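Local coordinates for spore germination protein B3 (Bacillus subtilis subsp. subtilis, PDB 3N54) that takes part in the spore's germination response to the mixture of L-asparagine, glucose, fructose and potassium ions, as a lipoprotein of the GerABKC family, at residues K300-F305 / E327-T332; D308-R311 / Y317-K320. One frame throughout, in Å; residues are numbered along the deposited sequence.

Contact 1: K300-F305 / E327-T332; sequences KTDPVF and EIFSET
An Asx turn in the loop between helix 271-299 and helix 306-313 meets helix 325-331 where Asp302 lies against Phe329. The methylene carbon of the aspartate sits almost on the axis of the Phe329 phenyl ring, a CH-pi contact with Asp302 CB 3.7 Å from the Phe329 ring centroid and 6° off the normal. The backbone just before it also touches the ring, Thr301 O approaching Phe329 CE2 obliquely at 3.3 Å. With CG anti to the backbone N (chi1 173°), the Phe329 ring extends toward the loop. No hydrogen bond joins the two segments here, yet the polar end of Asp302 is well held: OD1 accepts from Val304 N at 3.0 Å, closing the Asx turn from the anti side of the carboxylate and 33° out of its plane, while OD2 takes the indole N-H of Trp325 and the backbone N of Ser307. Held at both oxygens, the carboxylate is likely to keep CB over the ring. At the other end, Lys300 has positive phi as the chain leaves its helix, and Lys300 CA passes Ser330 OG at 4.2 Å; that hydroxyl is hydrogen-bonded to the backbone O atoms of Gln296 and Asp326. Around this buried contact, Phe329 also packs on Met292 and Leu295 of helix 271-299, and Thr301 and Pro303 rest on strand 177-186.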
loop_
_atom_site.group_PDB
_atom_site.type_symbol
_atom_site.label_atom_id
_atom_site.label_comp_id
_atom_site.label_asym_id
_atom_site.label_seq_id
_atom_site.Cartn_x
_atom_site.Cartn_y
_atom_site.Cartn_z
ATOM N N LYS A 300 -3.356 -14.212 5.792
ATOM C CA LYS A 300 -2.290 -15.214 5.841
ATOM C C LYS A 300 -0.958 -14.716 5.265
ATOM O O LYS A 300 -0.270 -15.444 4.533
ATOM C CB LYS A 300 -2.726 -16.503 5.125
ATOM C CG LYS A 300 -4.006 -17.133 5.680
ATOM C CD LYS A 300 -4.359 -18.404 4.913
ATOM C CE LYS A 300 -5.615 -19.058 5.457
ATOM N NZ LYS A 300 -6.028 -20.244 4.656
ATOM N N THR A 301 -0.597 -13.478 5.587
ATOM C CA THR A 301 0.707 -12.964 5.191
ATOM C C THR A 301 1.206 -11.887 6.152
ATOM O O THR A 301 0.422 -11.242 6.851
ATOM C CB THR A 301 0.701 -12.440 3.741
ATOM O OG1 THR A 301 2.042 -12.444 3.236
ATOM C CG2 THR A 301 0.103 -11.031 3.649
ATOM N N ASP A 302 2.527 -11.741 6.183
ATOM C CA ASP A 302 3.229 -10.776 7.016
ATOM C C ASP A 302 3.698 -9.641 6.106
ATOM O O ASP A 302 4.707 -9.789 5.412
ATOM C CB ASP A 302 4.409 -11.469 7.720
ATOM C CG ASP A 302 5.509 -10.499 8.176
ATOM O OD1 ASP A 302 5.236 -9.295 8.377
ATOM O OD2 ASP A 302 6.667 -10.961 8.337
ATOM N N PRO A 303 2.956 -8.513 6.087
ATOM C CA PRO A 303 3.313 -7.384 5.240
ATOM C C PRO A 303 4.088 -6.294 5.984
ATOM O O PRO A 303 4.162 -5.162 5.503
ATOM C CB PRO A 303 1.945 -6.845 4.824
ATOM C CG PRO A 303 1.067 -7.104 6.040
ATOM C CD PRO A 303 1.700 -8.243 6.815
ATOM N N VAL A 304 4.658 -6.627 7.138
ATOM C CA VAL A 304 5.351 -5.633 7.960
ATOM C C VAL A 304 6.771 -6.064 8.335
ATOM O O VAL A 304 7.344 -5.578 9.312
ATOM C CB VAL A 304 4.528 -5.295 9.228
ATOM C CG1 VAL A 304 3.297 -4.495 8.839
ATOM C CG2 VAL A 304 4.147 -6.557 9.977
ATOM N N PHE A 305 7.331 -6.970 7.537
ATOM C CA PHE A 305 8.728 -7.382 7.652
ATOM C C PHE A 305 9.110 -7.969 9.022
ATOM O O PHE A 305 10.252 -7.817 9.470
ATOM C CB PHE A 305 9.625 -6.195 7.273
ATOM C CG PHE A 305 9.260 -5.574 5.950
ATOM C CD1 PHE A 305 8.370 -4.510 5.885
ATOM C CD2 PHE A 305 9.772 -6.082 4.766
ATOM C CE1 PHE A 305 8.012 -3.958 4.669
ATOM C CE2 PHE A 305 9.420 -5.534 3.548
ATOM C CZ PHE A 305 8.539 -4.472 3.498
ATOM N N GLU A 327 3.348 -19.466 6.514
ATOM C CA GLU A 327 2.819 -20.602 7.275
ATOM C C GLU A 327 3.240 -20.487 8.735
ATOM O O GLU A 327 2.420 -20.625 9.637
ATOM C CB GLU A 327 3.314 -21.927 6.685
ATOM C CG GLU A 327 2.767 -23.184 7.383
ATOM C CD GLU A 327 3.419 -24.486 6.904
ATOM O OE1 GLU A 327 3.119 -25.544 7.500
ATOM O OE2 GLU A 327 4.228 -24.457 5.942
ATOM N N ILE A 328 4.522 -20.222 8.956
ATOM C CA ILE A 328 5.066 -20.059 10.304
ATOM C C ILE A 328 4.491 -18.818 10.981
ATOM O O ILE A 328 4.189 -18.836 12.178
ATOM C CB ILE A 328 6.612 -19.958 10.277
ATOM C CG1 ILE A 328 7.233 -21.290 9.840
ATOM C CG2 ILE A 328 7.158 -19.555 11.639
ATOM C CD1 ILE A 328 7.006 -22.439 10.815
ATOM N N PHE A 329 4.352 -17.740 10.212
ATOM C CA PHE A 329 3.783 -16.492 10.723
ATOM C C PHE A 329 2.375 -16.717 11.281
ATOM O O PHE A 329 2.038 -16.202 12.344
ATOM C CB PHE A 329 3.759 -15.422 9.624
ATOM C CG PHE A 329 3.029 -14.165 10.011
ATOM C CD1 PHE A 329 3.551 -13.312 10.968
ATOM C CD2 PHE A 329 1.827 -13.832 9.408
ATOM C CE1 PHE A 329 2.886 -12.152 11.320
ATOM C CE2 PHE A 329 1.157 -12.671 9.752
ATOM C CZ PHE A 329 1.685 -11.832 10.709
ATOM N N SER A 330 1.568 -17.486 10.558
ATOM C CA SER A 330 0.207 -17.808 10.985
ATOM C C SER A 330 0.160 -18.557 12.322
ATOM O O SER A 330 -0.784 -18.388 13.093
ATOM C CB SER A 330 -0.502 -18.638 9.916
ATOM O OG SER A 330 -0.736 -17.864 8.757
ATOM N N GLU A 331 1.179 -19.374 12.583
ATOM C CA GLU A 331 1.277 -20.161 13.812
ATOM C C GLU A 331 2.018 -19.426 14.924
ATOM O O GLU A 331 2.125 -19.938 16.038
ATOM C CB GLU A 331 2.024 -21.465 13.534
ATOM C CG GLU A 331 1.416 -22.339 12.439
ATOM C CD GLU A 331 2.369 -23.434 11.958
ATOM O OE1 GLU A 331 2.020 -24.133 10.979
ATOM O OE2 GLU A 331 3.466 -23.591 12.548
ATOM N N THR A 332 2.537 -18.241 14.629
ATOM C CA THR A 332 3.351 -17.505 15.589
ATOM C C THR A 332 2.508 -16.873 16.698
ATOM O O THR A 332 1.373 -16.463 16.467
ATOM C CB THR A 332 4.179 -16.415 14.867
ATOM O OG1 THR A 332 5.005 -17.031 13.869
ATOM C CG2 THR A 332 5.053 -15.653 15.841
#

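Contact 2: D308-R311 / Y317-K320; sequences DHIR and YWNK. With SO4 (sulfate ion), chain J.
Trp318 is received by two consecutive residues of helix 306-313, Ile310 obliquely at CE3 of its six-membered ring and Arg311 over its pyrrole ring. The tight part is at Ile310, whose CD1 comes within 3.4 Å of Trp318 CE3, with CG1 just behind it at 3.6 Å from the same atom; the two side chains cross at about a right angle. Ile310 CG1 lies between the backbone N and the carbonyl carbon (chi1 68°), a crowded position that sends the ethyl branch to the indole. Ile310 is buried, and also packs on Phe247, Pro238 and Trp325. The arginine side is more exposed. Arg311 CB stands over one face of the indole, 3.7 Å from the centroid of the five-membered ring of Trp318, and Arg311 CG follows at 3.6 Å from Trp318 CD1. The chain then bends at chi3 (57°), and the guanidinium, its plane 68° from that of the indole, turns back to a long salt bridge between Arg311 NH2 and Asp308 OD1 (3.6 Å), an oxygen also hydrogen-bonded to Tyr163 OH. Were Trp318 replaced by an alanine, Ile310 CD1 would probably lose its aromatic partner and the Arg311 methylenes the ring face they lie against. Beside the contact, Tyr317 N donates to sulfate O2 at 3.0 Å, and His314 and Asp316 hold the same ion, probably taken up from the crystallisation liquor. Between the helices the chemistry is therefore apolar and CH-pi: the arginine meets tryptophan through its hydrocarbon stem, while its charge is directed to an aspartate of its own helix.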
loop_
_atom_site.group_PDB
_atom_site.type_symbol
_atom_site.label_atom_id
_atom_site.label_comp_id
_atom_site.label_asym_id
_atom_site.label_seq_id
_atom_site.Cartn_x
_atom_site.Cartn_y
_atom_site.Cartn_z
ATOM N N ASP A 308 12.188 -10.214 8.995
ATOM C CA ASP A 308 13.538 -9.661 9.123
ATOM C C ASP A 308 14.104 -9.766 10.538
ATOM O O ASP A 308 15.314 -9.907 10.710
ATOM C CB ASP A 308 13.569 -8.200 8.657
ATOM C CG ASP A 308 13.430 -8.066 7.150
ATOM O OD1 ASP A 308 13.703 -9.051 6.428
ATOM O OD2 ASP A 308 13.062 -6.965 6.686
ATOM N N HIS A 309 13.238 -9.710 11.542
ATOM C CA HIS A 309 13.691 -9.784 12.931
ATOM C C HIS A 309 14.185 -11.179 13.314
ATOM O O HIS A 309 15.131 -11.298 14.093
ATOM C CB HIS A 309 12.594 -9.298 13.880
ATOM C CG HIS A 309 12.302 -7.839 13.736
ATOM N ND1 HIS A 309 13.021 -6.867 14.399
ATOM C CD2 HIS A 309 11.396 -7.182 12.974
ATOM C CE1 HIS A 309 12.557 -5.676 14.066
ATOM N NE2 HIS A 309 11.570 -5.839 13.204
ATOM N N ILE A 310 13.570 -12.226 12.766
ATOM C CA ILE A 310 14.054 -13.584 13.027
ATOM C C ILE A 310 15.288 -13.897 12.173
ATOM O O ILE A 310 16.087 -14.756 12.536
ATOM C CB ILE A 310 12.960 -14.672 12.841
ATOM C CG1 ILE A 310 12.543 -14.823 11.381
ATOM C CG2 ILE A 310 11.738 -14.359 13.707
ATOM C CD1 ILE A 310 11.589 -15.971 11.172
ATOM N N ARG A 311 15.440 -13.206 11.044
ATOM C CA ARG A 311 16.632 -13.360 10.206
ATOM C C ARG A 311 17.882 -12.870 10.947
ATOM O O ARG A 311 18.930 -13.508 10.894
ATOM C CB ARG A 311 16.468 -12.607 8.877
ATOM C CG ARG A 311 17.713 -12.609 7.989
ATOM C CD ARG A 311 17.452 -11.974 6.623
ATOM N NE ARG A 311 16.962 -10.600 6.731
ATOM C CZ ARG A 311 17.716 -9.534 6.998
ATOM N NH1 ARG A 311 19.025 -9.650 7.198
ATOM N NH2 ARG A 311 17.152 -8.332 7.075
ATOM N N TYR A 317 17.499 -20.949 12.244
ATOM C CA TYR A 317 16.060 -21.188 12.173
ATOM C C TYR A 317 15.483 -20.547 10.910
ATOM O O TYR A 317 14.706 -21.170 10.184
ATOM C CB TYR A 317 15.364 -20.632 13.420
ATOM C CG TYR A 317 13.870 -20.864 13.459
ATOM C CD1 TYR A 317 13.344 -22.064 13.928
ATOM C CD2 TYR A 317 12.982 -19.879 13.038
ATOM C CE1 TYR A 317 11.973 -22.281 13.971
ATOM C CE2 TYR A 317 11.611 -20.084 13.076
ATOM C CZ TYR A 317 11.112 -21.285 13.543
ATOM O OH TYR A 317 9.752 -21.487 13.580
ATOM N N TRP A 318 15.885 -19.305 10.650
ATOM C CA TRP A 318 15.438 -18.576 9.464
ATOM C C TRP A 318 15.722 -19.364 8.187
ATOM O O TRP A 318 14.861 -19.468 7.317
ATOM C CB TRP A 318 16.098 -17.191 9.407
ATOM C CG TRP A 318 15.799 -16.411 8.163
ATOM C CD1 TRP A 318 16.705 -15.944 7.254
ATOM C CD2 TRP A 318 14.509 -16.022 7.680
ATOM N NE1 TRP A 318 16.060 -15.277 6.242
ATOM C CE2 TRP A 318 14.710 -15.310 6.478
ATOM C CE3 TRP A 318 13.202 -16.200 8.148
ATOM C CZ2 TRP A 318 13.654 -14.782 5.734
ATOM C CZ3 TRP A 318 12.152 -15.673 7.409
ATOM C CH2 TRP A 318 12.385 -14.971 6.215
ATOM N N ASN A 319 16.918 -19.944 8.103
ATOM C CA ASN A 319 17.332 -20.725 6.934
ATOM C C ASN A 319 16.391 -21.895 6.621
ATOM O O ASN A 319 16.180 -22.232 5.457
ATOM C CB ASN A 319 18.765 -21.238 7.121
ATOM C CG ASN A 319 19.346 -21.842 5.854
ATOM O OD1 ASN A 319 20.056 -22.845 5.905
ATOM N ND2 ASN A 319 19.044 -21.236 4.710
ATOM N N LYS A 320 15.828 -22.503 7.663
ATOM C CA LYS A 320 14.904 -23.633 7.508
ATOM C C LYS A 320 13.482 -23.207 7.120
ATOM O O LYS A 320 12.805 -23.918 6.373
ATOM C CB LYS A 320 14.846 -24.448 8.810
ATOM C CG LYS A 320 13.982 -25.715 8.730
ATOM C CD LYS A 320 13.864 -26.413 10.085
ATOM C CE LYS A 320 12.797 -27.508 10.048
ATOM N NZ LYS A 320 12.606 -28.165 11.380
HETATM S S SO4 J . 19.754 -19.606 15.639
HETATM O O1 SO4 J . 20.263 -20.883 16.128
HETATM O O2 SO4 J . 18.538 -19.873 14.878
HETATM O O3 SO4 J . 19.485 -18.712 16.760
HETATM O O4 SO4 J . 20.750 -18.980 14.776
#

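Coming from the N terminus, the chain crosses the earlier sheets and runs along helix 271-299 before entering 300-305. Helices 306-313 and 315-321 follow, and contact 2 closes the short turn between them. The chain then returns through helix 325-331, whose residues 327-332 complete contact 1, and continues into strand 333-342. Contact 2 is thus nested inside the mostly helical loop closed by contact 1. Their centres are 12 Å apart, and the two meet directly where Ile328 CG2 packs at 3.8 Å from Tyr317 OH. Together they fold the helical excursion between helix 271-299 and strand 333-342 back on itself.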